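PDB 6CHJ: diacylglycerol O-acyltransferase from Marinobacter hydrocarbonoclasticus, which probably catalyses acyl transfer from acyl-CoA to diacylglycerol, giving triacylglycerol and free CoA, and acts as a wax ester synthase. Local coordinates for residues R240-S245 / P433-M438; F423-C428 / R437-L442; M398-I403 / N411-S416; R228-Q233 / T276-Q281. One frame throughout, in Å; residues are numbered along the deposited sequence.

How the contacts relate
Following the chain from the N terminus, segment 228-233 comes first and contact 4 closes its loop on the end of helix 262-280. Strand 239-247 starts within that loop, so contact 1, which carries 240-245 to 433-438, crosses contact 4. Contact 3 is nested inside the long loop of contact 1 and joins strands of two different sheets. Contact 2 follows it in series and ends on the same stretch as contact 1, sharing R437 and M438. Strands 239-247, 420-428 and 410-417 are neighbours in one sheet; helix 437-453 packs on it, and Y277 links contact 4 to contacts 1 and 2 through P433 and M438.

Contact 1 (R240-S245 / P433-M438); sequences RFAAQS and PSLQRM
The polar part of this contact is a clasp between R240, at the start of the 240-245 segment of strand 239-247, and Q436, in the turn at 434-437. The R240 chain runs extended from CG to NE; the R240 and Q436 side chains cross at about a right angle, and the guanidinium and amide planes stand 49° apart. NH1 of R240 donates to OE1 of Q436 over 2.8 Å in a nearly straight bond of 163°, which uses a lone pair in the carbonyl plane. OE1 lies at the guanidinium edge, in its plane, and a weak second bond from NH2 of R240 (3.4 Å) helps to fix the rotation of the group. The backbone N of Q436 lies over one guanidinium face.

Apolar packing adjoins this clasp. The R240 and L435 side chains pass in opposite directions, CD of R240 coming 3.9 Å from CB of L435. With its CG anti to the backbone N (chi1 180°), L435 brings CD2 to CB of A242, 3.6 Å away. The same A242 methyl meets CG of Q436 at 3.9 Å.

The backbone that presents L435 and Q436 is a type I turn, closed by a bond of 2.9 Å from N of R437 to O of S434.

In the fold, the 434-437 turn sits on strand 239-247, outermost in its mixed sheet within this chain and paired with strand 420-428. F241 points away from it, onto helix 93-105, while M438 leans on helix 262-280, whose Y277 hydroxyl hydrogen-bonds to O of P433.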
loop_
_atom_site.group_PDB
_atom_site.type_symbol
_atom_site.label_atom_id
_atom_site.label_comp_id
_atom_site.label_asym_id
_atom_site.label_seq_id
_atom_site.Cartn_x
_atom_site.Cartn_y
_atom_site.Cartn_z
ATOM N N ARG B 240 1.343 -3.278 12.624
ATOM C CA ARG B 240 1.355 -4.645 13.100
ATOM C C ARG B 240 -0.039 -4.948 13.614
ATOM O O ARG B 240 -0.562 -4.211 14.465
ATOM C CB ARG B 240 2.400 -4.864 14.201
ATOM C CG ARG B 240 3.251 -6.104 13.956
ATOM C CD ARG B 240 3.982 -6.572 15.205
ATOM N NE ARG B 240 4.828 -7.732 14.943
ATOM C CZ ARG B 240 4.366 -8.959 14.702
ATOM N NH1 ARG B 240 3.053 -9.192 14.685
ATOM N NH2 ARG B 240 5.214 -9.958 14.473
ATOM N N PHE B 241 -0.645 -6.004 13.069
ATOM C CA PHE B 241 -1.989 -6.427 13.423
ATOM C C PHE B 241 -1.940 -7.743 14.189
ATOM O O PHE B 241 -1.227 -8.674 13.811
ATOM C CB PHE B 241 -2.860 -6.599 12.186
ATOM C CG PHE B 241 -4.275 -6.987 12.497
ATOM C CD1 PHE B 241 -5.040 -6.228 13.375
ATOM C CD2 PHE B 241 -4.846 -8.097 11.908
ATOM C CE1 PHE B 241 -6.351 -6.576 13.654
ATOM C CE2 PHE B 241 -6.158 -8.450 12.191
ATOM C CZ PHE B 241 -6.907 -7.692 13.055
ATOM N N ALA B 242 -2.701 -7.807 15.279
ATOM C CA ALA B 242 -2.763 -8.988 16.137
ATOM C C ALA B 242 -4.213 -9.181 16.535
ATOM O O ALA B 242 -4.831 -8.272 17.106
ATOM C CB ALA B 242 -1.877 -8.841 17.380
ATOM N N ALA B 243 -4.756 -10.342 16.210
ATOM C CA ALA B 243 -6.144 -10.653 16.490
ATOM C C ALA B 243 -6.214 -12.048 17.088
ATOM O O ALA B 243 -5.324 -12.879 16.868
ATOM C CB ALA B 243 -7.022 -10.563 15.228
ATOM N N GLN B 244 -7.276 -12.289 17.862
ATOM C CA GLN B 244 -7.489 -13.564 18.545
ATOM C C GLN B 244 -8.886 -13.580 19.154
ATOM O O GLN B 244 -9.478 -12.529 19.423
ATOM C CB GLN B 244 -6.431 -13.819 19.629
ATOM C CG GLN B 244 -6.528 -15.166 20.379
ATOM C CD GLN B 244 -6.786 -16.373 19.467
ATOM O OE1 GLN B 244 -7.899 -16.575 18.949
ATOM N NE2 GLN B 244 -5.747 -17.186 19.272
ATOM N N SER B 245 -9.400 -14.791 19.351
ATOM C CA SER B 245 -10.709 -15.053 19.923
ATOM C C SER B 245 -10.550 -15.679 21.300
ATOM O O SER B 245 -9.609 -16.440 21.545
ATOM C CB SER B 245 -11.521 -16.005 19.032
ATOM O OG SER B 245 -11.989 -15.372 17.849
ATOM N N PRO B 433 7.237 -2.634 19.235
ATOM C CA PRO B 433 7.876 -3.891 18.838
ATOM C C PRO B 433 7.244 -5.095 19.520
ATOM O O PRO B 433 6.977 -5.079 20.724
ATOM C CB PRO B 433 9.329 -3.696 19.286
ATOM C CG PRO B 433 9.252 -2.677 20.384
ATOM C CD PRO B 433 8.189 -1.741 19.921
ATOM N N SER B 434 7.001 -6.142 18.722
ATOM C CA SER B 434 6.557 -7.455 19.199
ATOM C C SER B 434 5.112 -7.413 19.687
ATOM O O SER B 434 4.736 -8.113 20.621
ATOM C CB SER B 434 7.491 -7.999 20.280
ATOM O OG SER B 434 8.809 -8.111 19.769
ATOM N N LEU B 435 4.291 -6.623 19.002
ATOM C CA LEU B 435 2.931 -6.365 19.447
ATOM C C LEU B 435 2.098 -7.638 19.507
ATOM O O LEU B 435 1.118 -7.693 20.262
ATOM C CB LEU B 435 2.293 -5.333 18.506
ATOM C CG LEU B 435 0.858 -4.831 18.666
ATOM C CD1 LEU B 435 0.728 -3.439 18.051
ATOM C CD2 LEU B 435 -0.089 -5.754 17.957
ATOM N N GLN B 436 2.457 -8.662 18.718
ATOM C CA GLN B 436 1.698 -9.911 18.740
ATOM C C GLN B 436 1.762 -10.569 20.115
ATOM O O GLN B 436 0.861 -11.332 20.485
ATOM C CB GLN B 436 2.209 -10.876 17.652
ATOM C CG GLN B 436 1.175 -11.150 16.525
ATOM C CD GLN B 436 1.621 -12.215 15.476
ATOM O OE1 GLN B 436 2.416 -11.922 14.572
ATOM N NE2 GLN B 436 1.084 -13.441 15.592
ATOM N N ARG B 437 2.802 -10.278 20.894
ATOM C CA ARG B 437 2.908 -10.901 22.203
ATOM C C ARG B 437 1.779 -10.469 23.127
ATOM O O ARG B 437 1.490 -11.171 24.105
ATOM C CB ARG B 437 4.265 -10.582 22.819
ATOM C CG ARG B 437 5.196 -11.758 22.817
ATOM C CD ARG B 437 6.586 -11.347 23.198
ATOM N NE ARG B 437 7.483 -11.479 22.058
ATOM C CZ ARG B 437 8.710 -10.969 21.999
ATOM N NH1 ARG B 437 9.200 -10.280 23.029
ATOM N NH2 ARG B 437 9.445 -11.152 20.902
ATOM N N MET B 438 1.110 -9.352 22.820
ATOM C CA MET B 438 -0.020 -8.921 23.635
ATOM C C MET B 438 -1.182 -9.904 23.599
ATOM O O MET B 438 -2.031 -9.861 24.497
ATOM C CB MET B 438 -0.492 -7.532 23.198
ATOM C CG MET B 438 0.311 -6.425 23.851
ATOM S SD MET B 438 -0.549 -4.864 23.781
ATOM C CE MET B 438 -1.819 -5.182 24.983
#

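Contact 2 (F423-C428 / R437-L442); sequences FGLIGC and RMLDYL
F423, L425, M438 and L442 all hold CG anti to the carbonyl carbon and beside the backbone N, with chi1 of -80° for F423 and -67° for L442; the ends of F423, L425 and L442 so converge in one apolar layer, to which M438 offers its CB. The motif is a helix packed on a sheet: strand 423-428 and helix 437-442 are joined by a short connection and run roughly antiparallel, at 141° and with axes 10.3 Å apart. This alpha/beta layering is consistent with the CoA-dependent acyltransferase fold.

L425 is the hub. It points toward the helix; CD1 of L425 lies 3.8 Å from CB of M438, and the two side chains cross at about a right angle. The same L425 methyl meets CD1 of L442 at 4.0 Å, tip to tip. L439, whose CB leaves the helix at an angle to the strand, only comes near with its end. M438 and L442 are one helical turn apart, bonded from N of L442 to O of M438, and so they present two side chains on the same helix face.

Other elements complete the layer. F423 makes an edge-to-face stack with W246, which also touches L442, and it packs on V266 and M269 of helix 262-280; M412 of the adjacent strand lies against both L425 and M438.

At the far end F423 and L442 meet tip to tip, CD1 of L442 lying 3.6 Å from CD1 of the F423 ring and CD2 of L442 3.5 Å from its CE1.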
loop_
_atom_site.group_PDB
_atom_site.type_symbol
_atom_site.label_atom_id
_atom_site.label_comp_id
_atom_site.label_asym_id
_atom_site.label_seq_id
_atom_site.Cartn_x
_atom_site.Cartn_y
_atom_site.Cartn_z
ATOM N N PHE B 423 -10.725 -9.922 19.659
ATOM C CA PHE B 423 -9.788 -8.842 19.948
ATOM C C PHE B 423 -9.053 -8.466 18.671
ATOM O O PHE B 423 -8.387 -9.316 18.074
ATOM C CB PHE B 423 -8.768 -9.241 21.016
ATOM C CG PHE B 423 -9.279 -9.151 22.428
ATOM C CD1 PHE B 423 -8.788 -8.179 23.294
ATOM C CD2 PHE B 423 -10.220 -10.063 22.903
ATOM C CE1 PHE B 423 -9.229 -8.108 24.618
ATOM C CE2 PHE B 423 -10.669 -10.001 24.226
ATOM C CZ PHE B 423 -10.169 -9.031 25.081
ATOM N N GLY B 424 -9.161 -7.194 18.269
ATOM C CA GLY B 424 -8.319 -6.663 17.213
ATOM C C GLY B 424 -7.391 -5.565 17.702
ATOM O O GLY B 424 -7.847 -4.466 18.037
ATOM N N LEU B 425 -6.089 -5.850 17.742
ATOM C CA LEU B 425 -5.059 -4.904 18.146
ATOM C C LEU B 425 -4.287 -4.466 16.902
ATOM O O LEU B 425 -3.642 -5.296 16.248
ATOM C CB LEU B 425 -4.110 -5.534 19.164
ATOM C CG LEU B 425 -4.748 -6.332 20.318
ATOM C CD1 LEU B 425 -3.718 -6.707 21.355
ATOM C CD2 LEU B 425 -5.875 -5.575 20.973
ATOM N N ILE B 426 -4.346 -3.172 16.576
ATOM C CA ILE B 426 -3.600 -2.597 15.455
ATOM C C ILE B 426 -2.643 -1.544 16.006
ATOM O O ILE B 426 -3.034 -0.704 16.826
ATOM C CB ILE B 426 -4.534 -2.002 14.384
ATOM C CG1 ILE B 426 -3.736 -1.584 13.148
ATOM C CG2 ILE B 426 -5.376 -0.859 14.941
ATOM C CD1 ILE B 426 -3.447 -2.718 12.213
ATOM N N GLY B 427 -1.386 -1.605 15.583
ATOM C CA GLY B 427 -0.383 -0.735 16.167
ATOM C C GLY B 427 0.692 -0.352 15.172
ATOM O O GLY B 427 0.916 -1.040 14.154
ATOM N N CYS B 428 1.351 0.774 15.472
ATOM C CA CYS B 428 2.508 1.177 14.684
ATOM C C CYS B 428 3.624 0.159 14.902
ATOM O O CYS B 428 4.030 -0.087 16.040
ATOM C CB CYS B 428 2.969 2.581 15.068
ATOM S SG CYS B 428 4.661 2.926 14.531
ATOM N N ARG B 437 2.802 -10.278 20.894
ATOM C CA ARG B 437 2.908 -10.901 22.203
ATOM C C ARG B 437 1.779 -10.469 23.127
ATOM O O ARG B 437 1.490 -11.171 24.105
ATOM C CB ARG B 437 4.265 -10.582 22.819
ATOM C CG ARG B 437 5.196 -11.758 22.817
ATOM C CD ARG B 437 6.586 -11.347 23.198
ATOM N NE ARG B 437 7.483 -11.479 22.058
ATOM C CZ ARG B 437 8.710 -10.969 21.999
ATOM N NH1 ARG B 437 9.200 -10.280 23.029
ATOM N NH2 ARG B 437 9.445 -11.152 20.902
ATOM N N MET B 438 1.110 -9.352 22.820
ATOM C CA MET B 438 -0.020 -8.921 23.635
ATOM C C MET B 438 -1.182 -9.904 23.599
ATOM O O MET B 438 -2.031 -9.861 24.497
ATOM C CB MET B 438 -0.492 -7.532 23.198
ATOM C CG MET B 438 0.311 -6.425 23.851
ATOM S SD MET B 438 -0.549 -4.864 23.781
ATOM C CE MET B 438 -1.819 -5.182 24.983
ATOM N N LEU B 439 -1.252 -10.766 22.582
ATOM C CA LEU B 439 -2.236 -11.849 22.577
ATOM C C LEU B 439 -1.991 -12.819 23.729
ATOM O O LEU B 439 -2.929 -13.239 24.413
ATOM C CB LEU B 439 -2.191 -12.594 21.242
ATOM C CG LEU B 439 -2.558 -11.783 20.005
ATOM C CD1 LEU B 439 -2.646 -12.686 18.769
ATOM C CD2 LEU B 439 -3.870 -11.040 20.264
ATOM N N ASP B 440 -0.734 -13.203 23.945
ATOM C CA ASP B 440 -0.423 -14.049 25.088
ATOM C C ASP B 440 -0.618 -13.291 26.389
ATOM O O ASP B 440 -1.033 -13.885 27.388
ATOM C CB ASP B 440 1.012 -14.565 25.000
ATOM C CG ASP B 440 1.331 -15.170 23.656
ATOM O OD1 ASP B 440 0.642 -16.136 23.255
ATOM O OD2 ASP B 440 2.266 -14.668 22.997
ATOM N N TYR B 441 -0.371 -11.977 26.382
ATOM C CA TYR B 441 -0.537 -11.188 27.598
ATOM C C TYR B 441 -2.010 -11.016 27.946
ATOM O O TYR B 441 -2.373 -11.004 29.131
ATOM C CB TYR B 441 0.151 -9.831 27.452
ATOM C CG TYR B 441 1.640 -9.906 27.157
ATOM C CD1 TYR B 441 2.361 -11.078 27.383
ATOM C CD2 TYR B 441 2.329 -8.793 26.662
ATOM C CE1 TYR B 441 3.719 -11.149 27.123
ATOM C CE2 TYR B 441 3.692 -8.856 26.397
ATOM C CZ TYR B 441 4.379 -10.046 26.627
ATOM O OH TYR B 441 5.726 -10.126 26.360
ATOM N N LEU B 442 -2.878 -10.885 26.939
ATOM C CA LEU B 442 -4.310 -10.897 27.225
ATOM C C LEU B 442 -4.720 -12.239 27.811
ATOM O O LEU B 442 -5.491 -12.299 28.779
ATOM C CB LEU B 442 -5.133 -10.615 25.969
ATOM C CG LEU B 442 -5.101 -9.247 25.290
ATOM C CD1 LEU B 442 -5.475 -9.378 23.790
ATOM C CD2 LEU B 442 -5.998 -8.244 25.998
#

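Contact 3 (M398-I403 / N411-S416); sequences MYPVSI and NMTLTS
Strands 398-401 and 411-416 run nearly antiparallel, at 151°, but their axes lie 6.7 Å apart and their backbones bond to other strands: Y399 and V401 to L26 and G24, N411 and M412 to I426, V377 and S379. The pair therefore brings together two sheets, one holding strand 393-401 and the other strand 410-417, as at the interface between the two halves of this acyltransferase fold.

P400 and S402 point at the second strand, which answers with N411, T413 and T415. The proline ring slides past T413, its CG lying 3.5 Å from OG1 of that threonine, while CD of P400 meets CG2 of T415 at 3.8 Å. The T413 rotamer (chi1 40°) leaves CG2 beside the backbone N, where it packs 3.6 Å from CB of S402. T415 is turned the other way, OG1 anti to its backbone N, so that CG2 reaches O of M398 at 3.5 Å. At the end, ND2 of N411 makes a weak hydrogen bond to O of I403 (3.1 Å, 128°).

The threonine hydroxyls hydrogen-bond within their own sheet region, T413 to O of G424 and T415 to O of V381. Packing contacts, several of carbon against oxygen, thus predominate, with one weak hydrogen bond, to O of I403, whose side chain touches H136 of the HHxxxDG sequence characteristic of this family.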
loop_
_atom_site.group_PDB
_atom_site.type_symbol
_atom_site.label_atom_id
_atom_site.label_comp_id
_atom_site.label_asym_id
_atom_site.label_seq_id
_atom_site.Cartn_x
_atom_site.Cartn_y
_atom_site.Cartn_z
ATOM N N MET B 398 -14.399 -12.912 13.336
ATOM C CA MET B 398 -14.429 -11.599 12.700
ATOM C C MET B 398 -13.693 -10.612 13.604
ATOM O O MET B 398 -14.020 -10.495 14.791
ATOM C CB MET B 398 -15.877 -11.138 12.435
ATOM C CG MET B 398 -16.882 -11.582 13.510
ATOM S SD MET B 398 -18.583 -10.961 13.360
ATOM C CE MET B 398 -18.337 -9.193 13.536
ATOM N N TYR B 399 -12.698 -9.918 13.043
ATOM C CA TYR B 399 -11.743 -9.117 13.810
ATOM C C TYR B 399 -11.643 -7.727 13.199
ATOM O O TYR B 399 -11.189 -7.589 12.042
ATOM C CB TYR B 399 -10.368 -9.784 13.841
ATOM C CG TYR B 399 -10.422 -11.237 14.250
ATOM C CD1 TYR B 399 -10.409 -11.603 15.601
ATOM C CD2 TYR B 399 -10.519 -12.245 13.296
ATOM C CE1 TYR B 399 -10.469 -12.950 15.993
ATOM C CE2 TYR B 399 -10.583 -13.587 13.668
ATOM C CZ TYR B 399 -10.559 -13.928 15.023
ATOM O OH TYR B 399 -10.629 -15.251 15.384
ATOM N N PRO B 400 -12.023 -6.683 13.919
ATOM C CA PRO B 400 -11.899 -5.337 13.373
ATOM C C PRO B 400 -10.438 -4.906 13.298
ATOM O O PRO B 400 -9.585 -5.381 14.053
ATOM C CB PRO B 400 -12.689 -4.487 14.374
ATOM C CG PRO B 400 -12.493 -5.207 15.665
ATOM C CD PRO B 400 -12.506 -6.673 15.309
ATOM N N VAL B 401 -10.162 -4.001 12.354
ATOM C CA VAL B 401 -8.832 -3.439 12.126
ATOM C C VAL B 401 -9.015 -1.939 12.145
ATOM O O VAL B 401 -9.677 -1.382 11.262
ATOM C CB VAL B 401 -8.208 -3.891 10.795
ATOM C CG1 VAL B 401 -6.714 -3.602 10.809
ATOM C CG2 VAL B 401 -8.489 -5.376 10.533
ATOM N N SER B 402 -8.463 -1.277 13.151
ATOM C CA SER B 402 -8.860 0.106 13.338
ATOM C C SER B 402 -7.729 1.066 12.922
ATOM O O SER B 402 -6.849 0.701 12.127
ATOM C CB SER B 402 -9.314 0.277 14.787
ATOM O OG SER B 402 -10.323 1.262 14.847
ATOM N N ILE B 403 -7.749 2.286 13.465
ATOM C CA ILE B 403 -6.876 3.376 13.036
ATOM C C ILE B 403 -5.943 3.747 14.188
ATOM O O ILE B 403 -6.408 4.075 15.286
ATOM C CB ILE B 403 -7.694 4.606 12.604
ATOM C CG1 ILE B 403 -8.593 4.313 11.400
ATOM C CG2 ILE B 403 -6.794 5.806 12.348
ATOM C CD1 ILE B 403 -9.756 5.320 11.292
ATOM N N ASN B 411 -4.403 0.890 18.958
ATOM C CA ASN B 411 -5.853 0.959 19.014
ATOM C C ASN B 411 -6.387 -0.450 19.234
ATOM O O ASN B 411 -6.144 -1.348 18.416
ATOM C CB ASN B 411 -6.425 1.578 17.741
ATOM C CG ASN B 411 -7.887 1.916 17.882
ATOM O OD1 ASN B 411 -8.697 1.057 18.210
ATOM N ND2 ASN B 411 -8.233 3.178 17.667
ATOM N N MET B 412 -7.087 -0.646 20.344
ATOM C CA MET B 412 -7.624 -1.946 20.706
ATOM C C MET B 412 -9.103 -1.947 20.373
ATOM O O MET B 412 -9.858 -1.116 20.891
ATOM C CB MET B 412 -7.406 -2.249 22.184
ATOM C CG MET B 412 -5.935 -2.320 22.610
ATOM S SD MET B 412 -5.741 -2.587 24.395
ATOM C CE MET B 412 -5.375 -4.330 24.495
ATOM N N THR B 413 -9.517 -2.856 19.499
ATOM C CA THR B 413 -10.914 -2.897 19.111
ATOM C C THR B 413 -11.481 -4.287 19.316
ATOM O O THR B 413 -10.848 -5.298 18.986
ATOM C CB THR B 413 -11.104 -2.462 17.686
ATOM O OG1 THR B 413 -10.031 -2.998 16.895
ATOM C CG2 THR B 413 -11.093 -0.946 17.609
ATOM N N LEU B 414 -12.693 -4.313 19.848
ATOM C CA LEU B 414 -13.322 -5.518 20.354
ATOM C C LEU B 414 -14.718 -5.663 19.795
ATOM O O LEU B 414 -15.424 -4.679 19.553
ATOM C CB LEU B 414 -13.397 -5.502 21.852
ATOM C CG LEU B 414 -11.984 -5.736 22.311
ATOM C CD1 LEU B 414 -11.368 -4.499 22.864
ATOM C CD2 LEU B 414 -12.066 -6.807 23.314
ATOM N N THR B 415 -15.102 -6.918 19.610
ATOM C CA THR B 415 -16.424 -7.262 19.127
ATOM C C THR B 415 -16.714 -8.668 19.619
ATOM O O THR B 415 -15.828 -9.366 20.131
ATOM C CB THR B 415 -16.520 -7.160 17.592
ATOM O OG1 THR B 415 -17.872 -7.400 17.174
ATOM C CG2 THR B 415 -15.631 -8.172 16.938
ATOM N N SER B 416 -17.962 -9.076 19.472
ATOM C CA SER B 416 -18.345 -10.425 19.839
ATOM C C SER B 416 -19.029 -11.083 18.655
ATOM O O SER B 416 -19.655 -10.419 17.816
ATOM C CB SER B 416 -19.255 -10.455 21.083
ATOM O OG SER B 416 -20.289 -9.493 20.999
#

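Contact 4 (R228-Q233 / T276-Q281); sequences RCMLNQ and TYLMNQ
A Met-aromatic contact joins the 228-233 loop, which includes a type I turn from C229 to N232, to the C-terminal end of helix 262-280. With chi2 extended (-178°), M230 carries SD out to the Y277 ring, and the bend at chi3 (-83°) turns CE to Q281. SD of M230 is 4.0 Å from CE2 of Y277 and meets the ring obliquely, 74° off its normal. Y277 is swung out with CG anti to the backbone N, and its hydroxyl hydrogen-bonds to O of P433, which helps to hold the ring.

L278 and Q281 complete the seat for M230. CD2 of L278 lies 3.6 Å from SD of M230, the two chains sliding past each other in opposite directions, and CD1 of L278 approaches SG of C229 at 4.0 Å. Just after the helix, Q281 crosses M230 at about a right angle, and its OE1 comes within 3.2 Å of CE of M230, a close contact of methyl and amide oxygen.

The turn is shaped from within. N of L231 donates to SG of C229, and NE2 of Q233 makes a very short bond of 2.5 Å to O of M230, on a lone pair and in the amide plane. Backbone bonds from L231 and Q233 to A409 and R407 attach the loop to the region preceding strand 410-417. The contact is thus a Met-aromatic pair, joined by L278 and Q281, that packs a type I turn against the C-terminal end of a helix.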
loop_
_atom_site.group_PDB
_atom_site.type_symbol
_atom_site.label_atom_id
_atom_site.label_comp_id
_atom_site.label_asym_id
_atom_site.label_seq_id
_atom_site.Cartn_x
_atom_site.Cartn_y
_atom_site.Cartn_z
ATOM N N ARG B 228 2.771 10.362 30.443
ATOM C CA ARG B 228 3.634 10.134 29.306
ATOM C C ARG B 228 3.904 8.638 29.194
ATOM O O ARG B 228 4.132 7.955 30.194
ATOM C CB ARG B 228 4.928 10.933 29.451
ATOM C CG ARG B 228 4.783 12.402 29.000
ATOM C CD ARG B 228 6.121 13.132 28.880
ATOM N NE ARG B 228 6.215 13.924 27.650
ATOM C CZ ARG B 228 6.462 15.238 27.605
ATOM N NH1 ARG B 228 6.646 15.920 28.728
ATOM N NH2 ARG B 228 6.529 15.869 26.433
ATOM N N CYS B 229 3.825 8.122 27.969
ATOM C CA CYS B 229 3.841 6.686 27.732
ATOM C C CYS B 229 4.377 6.405 26.340
ATOM O O CYS B 229 4.203 7.208 25.416
ATOM C CB CYS B 229 2.445 6.080 27.871
ATOM S SG CYS B 229 2.414 4.290 27.691
ATOM N N MET B 230 5.014 5.243 26.201
ATOM C CA MET B 230 5.574 4.844 24.916
ATOM C C MET B 230 4.491 4.678 23.841
ATOM O O MET B 230 4.773 4.856 22.652
ATOM C CB MET B 230 6.400 3.563 25.090
ATOM C CG MET B 230 5.679 2.295 24.743
ATOM S SD MET B 230 6.638 0.768 25.007
ATOM C CE MET B 230 7.617 0.619 23.520
ATOM N N LEU B 231 3.245 4.360 24.225
ATOM C CA LEU B 231 2.153 4.356 23.248
ATOM C C LEU B 231 1.877 5.738 22.653
ATOM O O LEU B 231 1.156 5.839 21.657
ATOM C CB LEU B 231 0.855 3.838 23.883
ATOM C CG LEU B 231 0.893 2.534 24.695
ATOM C CD1 LEU B 231 -0.482 2.169 25.207
ATOM C CD2 LEU B 231 1.445 1.381 23.890
ATOM N N ASN B 232 2.417 6.810 23.224
ATOM C CA ASN B 232 1.874 8.116 22.885
ATOM C C ASN B 232 2.940 9.022 22.281
ATOM O O ASN B 232 3.284 10.074 22.827
ATOM C CB ASN B 232 1.208 8.710 24.137
ATOM C CG ASN B 232 0.142 7.778 24.716
ATOM O OD1 ASN B 232 0.318 7.195 25.790
ATOM N ND2 ASN B 232 -0.959 7.619 23.994
ATOM N N GLN B 233 3.439 8.629 21.122
ATOM C CA GLN B 233 4.494 9.351 20.439
ATOM C C GLN B 233 4.196 9.322 18.942
ATOM O O GLN B 233 3.270 8.647 18.491
ATOM C CB GLN B 233 5.867 8.738 20.765
ATOM C CG GLN B 233 5.802 7.225 20.990
ATOM C CD GLN B 233 7.143 6.605 21.394
ATOM O OE1 GLN B 233 8.209 7.093 21.012
ATOM N NE2 GLN B 233 7.090 5.528 22.177
ATOM N N THR B 276 1.645 -5.978 31.263
ATOM C CA THR B 276 2.733 -6.897 30.948
ATOM C C THR B 276 3.589 -6.365 29.809
ATOM O O THR B 276 4.828 -6.424 29.870
ATOM C CB THR B 276 2.178 -8.277 30.584
ATOM O OG1 THR B 276 1.125 -8.634 31.486
ATOM C CG2 THR B 276 3.286 -9.337 30.663
ATOM N N TYR B 277 2.946 -5.827 28.759
ATOM C CA TYR B 277 3.705 -5.363 27.603
ATOM C C TYR B 277 4.659 -4.230 27.980
ATOM O O TYR B 277 5.822 -4.220 27.554
ATOM C CB TYR B 277 2.762 -4.934 26.475
ATOM C CG TYR B 277 3.533 -4.428 25.284
ATOM C CD1 TYR B 277 3.932 -5.299 24.271
ATOM C CD2 TYR B 277 3.912 -3.094 25.189
ATOM C CE1 TYR B 277 4.664 -4.851 23.179
ATOM C CE2 TYR B 277 4.654 -2.636 24.104
ATOM C CZ TYR B 277 5.021 -3.519 23.106
ATOM O OH TYR B 277 5.754 -3.072 22.040
ATOM N N LEU B 278 4.195 -3.267 28.785
ATOM C CA LEU B 278 5.039 -2.120 29.094
ATOM C C LEU B 278 6.108 -2.457 30.122
ATOM O O LEU B 278 7.212 -1.900 30.078
ATOM C CB LEU B 278 4.177 -0.953 29.579
ATOM C CG LEU B 278 3.308 -0.332 28.486
ATOM C CD1 LEU B 278 2.178 0.506 29.082
ATOM C CD2 LEU B 278 4.166 0.493 27.561
ATOM N N MET B 279 5.816 -3.358 31.054
ATOM C CA MET B 279 6.880 -3.847 31.919
ATOM C C MET B 279 7.954 -4.525 31.090
ATOM O O MET B 279 9.136 -4.160 31.162
ATOM C CB MET B 279 6.318 -4.800 32.967
ATOM C CG MET B 279 5.453 -4.097 33.991
ATOM S SD MET B 279 4.986 -5.202 35.320
ATOM C CE MET B 279 3.823 -6.288 34.491
ATOM N N ASN B 280 7.540 -5.472 30.234
ATOM C CA ASN B 280 8.482 -6.163 29.369
ATOM C C ASN B 280 9.341 -5.196 28.561
ATOM O O ASN B 280 10.490 -5.519 28.244
ATOM C CB ASN B 280 7.725 -7.118 28.455
ATOM C CG ASN B 280 7.523 -8.493 29.082
ATOM O OD1 ASN B 280 8.265 -9.426 28.792
ATOM N ND2 ASN B 280 6.514 -8.623 29.932
ATOM N N GLN B 281 8.829 -4.006 28.229
ATOM C CA GLN B 281 9.649 -2.987 27.566
ATOM C C GLN B 281 10.389 -2.088 28.541
ATOM O O GLN B 281 11.057 -1.143 28.103
ATOM C CB GLN B 281 8.791 -2.106 26.645
ATOM C CG GLN B 281 8.328 -2.800 25.379
ATOM C CD GLN B 281 9.390 -2.769 24.299
ATOM O OE1 GLN B 281 9.818 -1.697 23.854
ATOM N NE2 GLN B 281 9.826 -3.947 23.871
#